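Side-chain contacts in histone-lysine N-methyltransferase, H3 lysine-9 specific SUVH6 (Arabidopsis thaliana, PDB 6A5K), which transfers methyl groups from S-adenosylmethionine to histone H3 and probably recognises DNA methylated outside CG sites: residues K11-L16 against T50-N55; R22-E27 against K40-D45; G311-Y316 against G324-I329. The protein carries 1 engineered substitution. One frame throughout, in Å; residues are numbered along the deposited sequence.

Interaction 1 (K11-L16 against T50-N55); sequences KETLRL and TILKRN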
# COMPACT_ATOMS: atom_id res chain seq x y z
N LYS A 11 2.69 8.16 -7.84
CA LYS A 11 2.80 6.89 -7.12
C LYS A 11 4.23 6.35 -7.14
O LYS A 11 4.73 5.89 -6.12
CB LYS A 11 1.82 5.85 -7.70
CG LYS A 11 0.35 6.20 -7.43
CD LYS A 11 -0.57 4.98 -7.52
CE LYS A 11 -0.68 4.46 -8.94
NZ LYS A 11 -1.76 3.43 -9.07
N GLU A 12 4.88 6.43 -8.29
CA GLU A 12 6.26 5.94 -8.40
C GLU A 12 7.24 6.80 -7.60
O GLU A 12 8.25 6.29 -7.11
CB GLU A 12 6.68 5.89 -9.86
CG GLU A 12 5.96 4.80 -10.65
CD GLU A 12 6.25 4.87 -12.13
OE1 GLU A 12 7.10 5.68 -12.54
OE2 GLU A 12 5.62 4.10 -12.90
N THR A 13 6.95 8.09 -7.46
CA THR A 13 7.82 8.96 -6.67
C THR A 13 7.72 8.57 -5.19
O THR A 13 8.74 8.48 -4.50
CB THR A 13 7.46 10.45 -6.87
OG1 THR A 13 7.63 10.79 -8.25
CG2 THR A 13 8.37 11.35 -6.03
N LEU A 14 6.49 8.33 -4.72
CA LEU A 14 6.31 7.90 -3.34
C LEU A 14 6.93 6.51 -3.10
O LEU A 14 7.49 6.24 -2.04
CB LEU A 14 4.83 7.88 -2.95
CG LEU A 14 4.09 9.22 -2.95
CD1 LEU A 14 2.62 9.02 -2.57
CD2 LEU A 14 4.76 10.19 -2.02
N ARG A 15 6.82 5.65 -4.11
CA ARG A 15 7.35 4.29 -4.04
C ARG A 15 8.88 4.35 -3.93
O ARG A 15 9.50 3.65 -3.11
CB ARG A 15 6.89 3.49 -5.27
CG ARG A 15 7.00 1.99 -5.14
CD ARG A 15 6.31 1.29 -6.32
NE ARG A 15 4.87 1.56 -6.35
CZ ARG A 15 4.18 1.78 -7.46
NH1 ARG A 15 4.79 1.76 -8.64
NH2 ARG A 15 2.88 2.00 -7.40
N LEU A 16 9.49 5.20 -4.76
CA LEU A 16 10.93 5.43 -4.72
C LEU A 16 11.36 5.95 -3.34
O LEU A 16 12.32 5.45 -2.74
CB LEU A 16 11.34 6.41 -5.81
CG LEU A 16 12.83 6.67 -6.00
CD1 LEU A 16 13.53 5.42 -6.55
CD2 LEU A 16 13.06 7.88 -6.90
N THR A 50 16.43 14.18 1.25
CA THR A 50 17.62 14.85 0.74
C THR A 50 18.11 14.18 -0.54
O THR A 50 18.45 14.85 -1.52
CB THR A 50 18.75 14.87 1.78
OG1 THR A 50 18.37 15.71 2.88
CG2 THR A 50 20.03 15.42 1.17
N ILE A 51 18.13 12.85 -0.53
CA ILE A 51 18.58 12.09 -1.69
C ILE A 51 17.70 12.34 -2.92
O ILE A 51 18.20 12.59 -4.02
CB ILE A 51 18.65 10.58 -1.38
CG1 ILE A 51 19.79 10.31 -0.38
CG2 ILE A 51 18.88 9.77 -2.65
CD1 ILE A 51 19.74 8.93 0.24
N LEU A 52 16.38 12.30 -2.72
CA LEU A 52 15.46 12.57 -3.82
C LEU A 52 15.58 14.01 -4.33
O LEU A 52 15.49 14.27 -5.53
CB LEU A 52 14.02 12.26 -3.40
CG LEU A 52 13.48 10.87 -3.74
CD1 LEU A 52 14.11 9.77 -2.89
CD2 LEU A 52 11.97 10.84 -3.62
N LYS A 53 15.78 14.94 -3.41
CA LYS A 53 15.94 16.35 -3.77
C LYS A 53 17.18 16.56 -4.66
O LYS A 53 17.09 17.20 -5.71
CB LYS A 53 16.05 17.21 -2.51
CG LYS A 53 16.45 18.65 -2.77
CD LYS A 53 15.38 19.39 -3.56
CE LYS A 53 14.63 20.36 -2.68
NZ LYS A 53 13.57 21.09 -3.43
N ARG A 54 18.31 16.02 -4.24
CA ARG A 54 19.56 16.24 -4.97
C ARG A 54 19.52 15.61 -6.36
O ARG A 54 20.18 16.08 -7.29
CB ARG A 54 20.75 15.69 -4.17
CG ARG A 54 20.94 16.32 -2.80
CD ARG A 54 21.86 17.54 -2.82
NE ARG A 54 21.38 18.64 -3.66
CZ ARG A 54 20.63 19.65 -3.23
NH1 ARG A 54 20.27 19.71 -1.95
NH2 ARG A 54 20.25 20.59 -4.07
N ASN A 55 18.72 14.55 -6.51
CA ASN A 55 18.60 13.84 -7.78
C ASN A 55 17.43 14.30 -8.64
O ASN A 55 17.07 13.65 -9.62
CB ASN A 55 18.47 12.34 -7.51
CG ASN A 55 19.79 11.70 -7.10
OD1 ASN A 55 20.54 11.22 -7.95
ND2 ASN A 55 20.07 11.71 -5.80
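Leu52 carries the second helix's whole share of this contact, reaching across to Thr13 and Leu16, which lie one turn apart on the helix that includes 11-16. Its CD2 lies 4.1 Å from the backbone O of Thr13, and the two methyls CD2 of Leu52 and CG2 of Thr13 are 4.4 Å apart. A chi1 of -95°, off any staggered value, carries CD2 to the Thr13 side. Leu16 CD2 comes to 4.4 Å from Leu52 CG. All these separations are loose, and only 116 Å² is buried, so the helices meet here through one leucine and not through interlocked rows. Further on, Asn55 marks the end of the helix: its ND2 donates to Ile51 O at 2.7 Å in a nearly straight bond (171°). The backbone N of Asn55 reaches the same oxygen from the opposite face of the carbonyl plane, so two donors grip it. Helix 412-420 covers the pair, with Leu420 against both leucines and Met417 against Leu16. Phe17 and Val20 of helix 5-29 also touch Leu52, while Ile86 packs on Thr13, so helices 412-420 and 81-87 border the junction of helices 5-29 and 44-54.

Interaction 2 (R22-E27 against K40-D45); sequences RKILQE and KGLRID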
# COMPACT_ATOMS: atom_id res chain seq x y z
N ARG A 22 13.45 2.56 3.44
CA ARG A 22 13.58 1.22 3.99
C ARG A 22 14.94 0.59 3.68
O ARG A 22 15.39 -0.30 4.39
CB ARG A 22 12.43 0.34 3.50
CG ARG A 22 11.09 0.78 4.10
CD ARG A 22 10.02 -0.32 4.06
NE ARG A 22 8.89 0.02 4.92
CZ ARG A 22 8.82 -0.26 6.22
NH1 ARG A 22 9.83 -0.89 6.82
NH2 ARG A 22 7.75 0.08 6.93
N LYS A 23 15.60 1.07 2.63
CA LYS A 23 16.97 0.62 2.38
C LYS A 23 17.94 1.23 3.39
O LYS A 23 18.87 0.56 3.88
CB LYS A 23 17.40 0.95 0.95
CG LYS A 23 18.85 0.60 0.64
CD LYS A 23 19.11 -0.90 0.71
CE LYS A 23 18.22 -1.68 -0.26
NZ LYS A 23 18.68 -3.09 -0.42
N ILE A 24 17.74 2.50 3.72
CA ILE A 24 18.55 3.14 4.75
C ILE A 24 18.33 2.43 6.09
O ILE A 24 19.29 2.14 6.83
CB ILE A 24 18.21 4.64 4.90
CG1 ILE A 24 18.58 5.40 3.62
CG2 ILE A 24 18.95 5.25 6.09
CD1 ILE A 24 18.11 6.84 3.62
N LEU A 25 17.07 2.13 6.38
CA LEU A 25 16.73 1.43 7.62
C LEU A 25 17.35 0.03 7.63
O LEU A 25 17.83 -0.42 8.67
CB LEU A 25 15.21 1.35 7.79
CG LEU A 25 14.71 0.70 9.09
CD1 LEU A 25 15.12 1.52 10.30
CD2 LEU A 25 13.20 0.54 9.04
N GLN A 26 17.33 -0.64 6.49
CA GLN A 26 17.92 -1.97 6.38
C GLN A 26 19.41 -1.91 6.69
O GLN A 26 19.95 -2.79 7.37
CB GLN A 26 17.69 -2.55 4.97
CG GLN A 26 18.18 -3.99 4.80
CD GLN A 26 18.17 -4.42 3.34
OE1 GLN A 26 18.58 -3.67 2.46
NE2 GLN A 26 17.69 -5.64 3.08
N GLU A 27 20.06 -0.87 6.19
CA GLU A 27 21.49 -0.71 6.42
C GLU A 27 21.80 -0.41 7.88
O GLU A 27 22.82 -0.86 8.42
CB GLU A 27 22.05 0.39 5.51
CG GLU A 27 21.98 0.01 4.03
CD GLU A 27 22.39 1.14 3.11
OE1 GLU A 27 23.05 0.86 2.09
OE2 GLU A 27 22.05 2.31 3.41
N LYS A 40 20.28 7.36 18.00
CA LYS A 40 20.84 8.70 17.86
C LYS A 40 19.80 9.71 17.38
O LYS A 40 19.93 10.92 17.59
CB LYS A 40 22.04 8.67 16.90
CG LYS A 40 22.24 9.91 16.04
CD LYS A 40 23.71 10.13 15.69
CE LYS A 40 24.49 10.61 16.90
NZ LYS A 40 24.01 11.95 17.37
N GLY A 41 18.73 9.21 16.78
CA GLY A 41 17.76 10.07 16.15
C GLY A 41 18.09 10.11 14.68
O GLY A 41 18.14 11.17 14.06
N LEU A 42 18.36 8.93 14.13
CA LEU A 42 18.45 8.78 12.69
C LEU A 42 17.09 9.17 12.12
O LEU A 42 16.05 8.87 12.71
CB LEU A 42 18.82 7.34 12.31
CG LEU A 42 18.43 6.80 10.93
CD1 LEU A 42 19.18 7.53 9.84
CD2 LEU A 42 18.69 5.31 10.86
N ARG A 43 17.10 9.88 11.00
CA ARG A 43 15.86 10.31 10.37
C ARG A 43 15.82 9.83 8.93
O ARG A 43 16.23 10.54 8.02
CB ARG A 43 15.73 11.83 10.42
CG ARG A 43 15.49 12.38 11.81
CD ARG A 43 14.46 13.50 11.76
NE ARG A 43 13.16 12.99 11.35
CZ ARG A 43 12.13 13.76 11.00
NH1 ARG A 43 12.26 15.08 11.00
NH2 ARG A 43 10.98 13.21 10.65
N ILE A 44 15.31 8.62 8.71
CA ILE A 44 15.36 8.03 7.38
C ILE A 44 14.52 8.82 6.39
O ILE A 44 14.85 8.88 5.21
CB ILE A 44 14.91 6.54 7.38
CG1 ILE A 44 13.44 6.39 7.74
CG2 ILE A 44 15.80 5.71 8.32
CD1 ILE A 44 12.97 4.94 7.82
N ASP A 45 13.45 9.46 6.86
CA ASP A 45 12.61 10.26 5.97
C ASP A 45 13.35 11.51 5.52
O ASP A 45 13.28 11.91 4.35
CB ASP A 45 11.28 10.63 6.64
CG ASP A 45 11.46 11.35 7.97
OD1 ASP A 45 12.41 11.01 8.71
OD2 ASP A 45 10.65 12.26 8.26
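Ile24 and Ile44 meet through their CG2 methyls, 3.9 Å apart, where the backbones also come nearest, with CA atoms 6.4 Å from each other. The two side chains slide past one another in opposite directions. Ile24 has a second point of touch, its CD1 lying 4.2 Å from the backbone O of Ile44. The longer arm of Ile44 serves a different partner: with chi1 at 66°, CG1 sits in the crowded position between the backbone N and the carbonyl carbon, and its CD1 arrives 4.2 Å from Leu25 CB. Leu42 adds a lighter touch, its CD1 standing 4.4 Å from Ile24 CG2. No hydrogen bond joins the segments; the 209 Å² they bury is mainly apolar packing.

Around this first shell, polar links within each segment act on residues next to the touching ones. Arg43, at the N-cap position and with its CB pointing away from 22-27, pairs with Asp45 through NH2 and OD2 at 2.6 Å, a salt bridge that flanks Ile44 in sequence. On the helix, Lys23 NZ donates to Gln26 OE1 at 2.9 Å, in the carbonyl plane and with a C=O...donor angle of 147°. This bond fixes the rotation of the Gln26 amide, whose NE2 serves Ile314 O. Arg22 is held beyond by Asp319 and Asn317.

The contact lies near the C-terminal end of helix 5-29, against the start of helix 44-54. Cys21 of helix 5-29 also lies on Ile44, and Glu47 of helix 44-54 touches both Ile24 and Leu42, so both helices add residues to the contact where they meet.

Interaction 3 (G311-Y316 against G324-I329); sequences GGEIPY and GAKPTI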
# COMPACT_ATOMS: atom_id res chain seq x y z
N GLY A 311 21.48 -13.81 0.12
CA GLY A 311 22.57 -13.03 -0.45
C GLY A 311 23.31 -12.19 0.58
O GLY A 311 23.96 -11.21 0.24
N GLY A 312 23.20 -12.59 1.84
CA GLY A 312 23.94 -11.94 2.91
C GLY A 312 23.18 -10.80 3.57
O GLY A 312 23.77 -10.02 4.33
N GLU A 313 21.89 -10.69 3.30
CA GLU A 313 21.09 -9.64 3.92
C GLU A 313 19.69 -10.12 4.32
O GLU A 313 19.26 -11.20 3.93
CB GLU A 313 20.97 -8.44 2.97
CG GLU A 313 20.31 -8.74 1.64
CD GLU A 313 20.23 -7.51 0.75
OE1 GLU A 313 21.27 -6.85 0.55
OE2 GLU A 313 19.13 -7.21 0.25
N ILE A 314 19.02 -9.30 5.12
CA ILE A 314 17.65 -9.56 5.56
C ILE A 314 16.68 -8.82 4.64
O ILE A 314 16.71 -7.60 4.59
CB ILE A 314 17.42 -9.08 7.01
CG1 ILE A 314 18.51 -9.60 7.94
CG2 ILE A 314 16.05 -9.50 7.51
CD1 ILE A 314 18.50 -11.08 8.09
N PRO A 315 15.83 -9.56 3.91
CA PRO A 315 14.97 -8.89 2.93
C PRO A 315 13.74 -8.19 3.53
O PRO A 315 12.95 -7.61 2.79
CB PRO A 315 14.53 -10.04 2.02
CG PRO A 315 14.61 -11.25 2.88
CD PRO A 315 15.79 -11.03 3.78
N TYR A 316 13.59 -8.25 4.85
CA TYR A 316 12.53 -7.53 5.54
C TYR A 316 13.14 -6.54 6.52
O TYR A 316 14.24 -6.76 7.02
CB TYR A 316 11.60 -8.49 6.31
CG TYR A 316 10.87 -9.51 5.46
CD1 TYR A 316 9.75 -9.15 4.72
CD2 TYR A 316 11.28 -10.84 5.44
CE1 TYR A 316 9.07 -10.09 3.95
CE2 TYR A 316 10.60 -11.79 4.68
CZ TYR A 316 9.50 -11.41 3.94
OH TYR A 316 8.83 -12.35 3.18
N GLY A 324 12.12 -4.51 -0.39
CA GLY A 324 11.86 -4.35 -1.80
C GLY A 324 11.73 -5.71 -2.45
O GLY A 324 12.18 -6.72 -1.88
N ALA A 325 11.11 -5.75 -3.62
CA ALA A 325 10.96 -6.98 -4.37
C ALA A 325 12.32 -7.56 -4.72
O ALA A 325 13.28 -6.83 -4.92
CB ALA A 325 10.14 -6.73 -5.64
N LYS A 326 12.39 -8.89 -4.76
CA LYS A 326 13.57 -9.62 -5.20
C LYS A 326 13.08 -10.81 -6.02
O LYS A 326 11.90 -11.15 -5.94
CB LYS A 326 14.42 -10.11 -4.01
CG LYS A 326 14.91 -9.02 -3.08
CD LYS A 326 15.78 -9.61 -1.98
CE LYS A 326 17.15 -10.02 -2.52
NZ LYS A 326 17.97 -10.69 -1.48
N PRO A 327 13.97 -11.44 -6.80
CA PRO A 327 13.55 -12.66 -7.51
C PRO A 327 12.99 -13.70 -6.55
O PRO A 327 11.91 -14.25 -6.80
CB PRO A 327 14.85 -13.14 -8.16
CG PRO A 327 15.63 -11.89 -8.39
CD PRO A 327 15.33 -11.01 -7.20
N THR A 328 13.70 -13.96 -5.46
CA THR A 328 13.25 -14.93 -4.46
C THR A 328 13.61 -14.47 -3.05
O THR A 328 14.70 -13.95 -2.80
CB THR A 328 13.87 -16.33 -4.71
OG1 THR A 328 13.75 -16.68 -6.09
CG2 THR A 328 13.17 -17.39 -3.87
N ILE A 329 12.68 -14.65 -2.12
CA ILE A 329 12.98 -14.45 -0.70
C ILE A 329 12.96 -15.79 0.02
O ILE A 329 12.08 -16.62 -0.22
CB ILE A 329 11.97 -13.49 -0.06
CG1 ILE A 329 12.20 -12.08 -0.58
CG2 ILE A 329 12.07 -13.52 1.46
CD1 ILE A 329 11.17 -11.12 -0.13
O HOH W 1 13.76 -7.17 0.14
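A water bridges Pro315 and Gly324, donating to Pro315 O at 2.8 Å and to Gly324 O at 2.6 Å. Both of its hydrogens are thereby spent on carbonyl groups, one from each segment, and no direct hydrogen bond crosses between the segments. Apolar packing carries the rest of the contact. Ile329 CG2 rests 3.7 Å from CG of Pro315, while the other branch of the isoleucine follows the same proline ring, CG1 lying 4.0 Å from Pro315 CB. With chi1 at -70°, CG1 lies beside the backbone N and CG2 anti to it, which brings CG1 to the CB and CG2 to the CG of the proline. The CG2 methyl also meets Tyr316, 3.9 Å from its CE2, at an oblique approach.

Both segments belong to the pre-SET region, in which nine cysteines bind three zinc ions; the side chain of Tyr316 is about 10 Å from a bound zinc ion. Strand 328-330, within this region, pairs in parallel with strand 461-467 of the SET domain, and backbone bonds from Ile329 to Asn465 and Leu467 show the join directly. Replacing Ile329 by an alanine, which lacks both branches, would probably open a gap beside the Pro315 ring and leave the Tyr316 ring without its packing partner from this strand.

Farther out, the Lys326 chain passes the proline, its CD 4.2 Å from Pro315 CB, and a bend at chi3 (73°) directs the amine toward Glu313. That acid comes from the opposite direction, and OE2 of Glu313 stops 4.1 Å from Lys326 NZ, beyond a salt bridge but near enough for the opposite charges probably to attract. At the tyrosine end, OH makes a weak hydrogen bond to Glu331.

How the interactions relate
From the N terminus, helix 5-29 supplies the first side of interactions 1 and 2, and helix 44-54, with the loop just before it, supplies the second. Interaction 2 closes the short connection between residues 27 and 40; it is nested inside the longer loop that interaction 1 closes between 16 and 50. Their centres are 15 Å apart, and Ile51 CD1 meets Ile24 CD1 at 4.3 Å, which makes the packing continuous. Interaction 3 follows in series, closing a small loop in the pre-SET region. It touches interaction 2, where the Gln26 amide probably bonds Ile314 at 2.7 Å (NE2 to O), tying the N-terminal helix to that region; interaction 1 does not touch it.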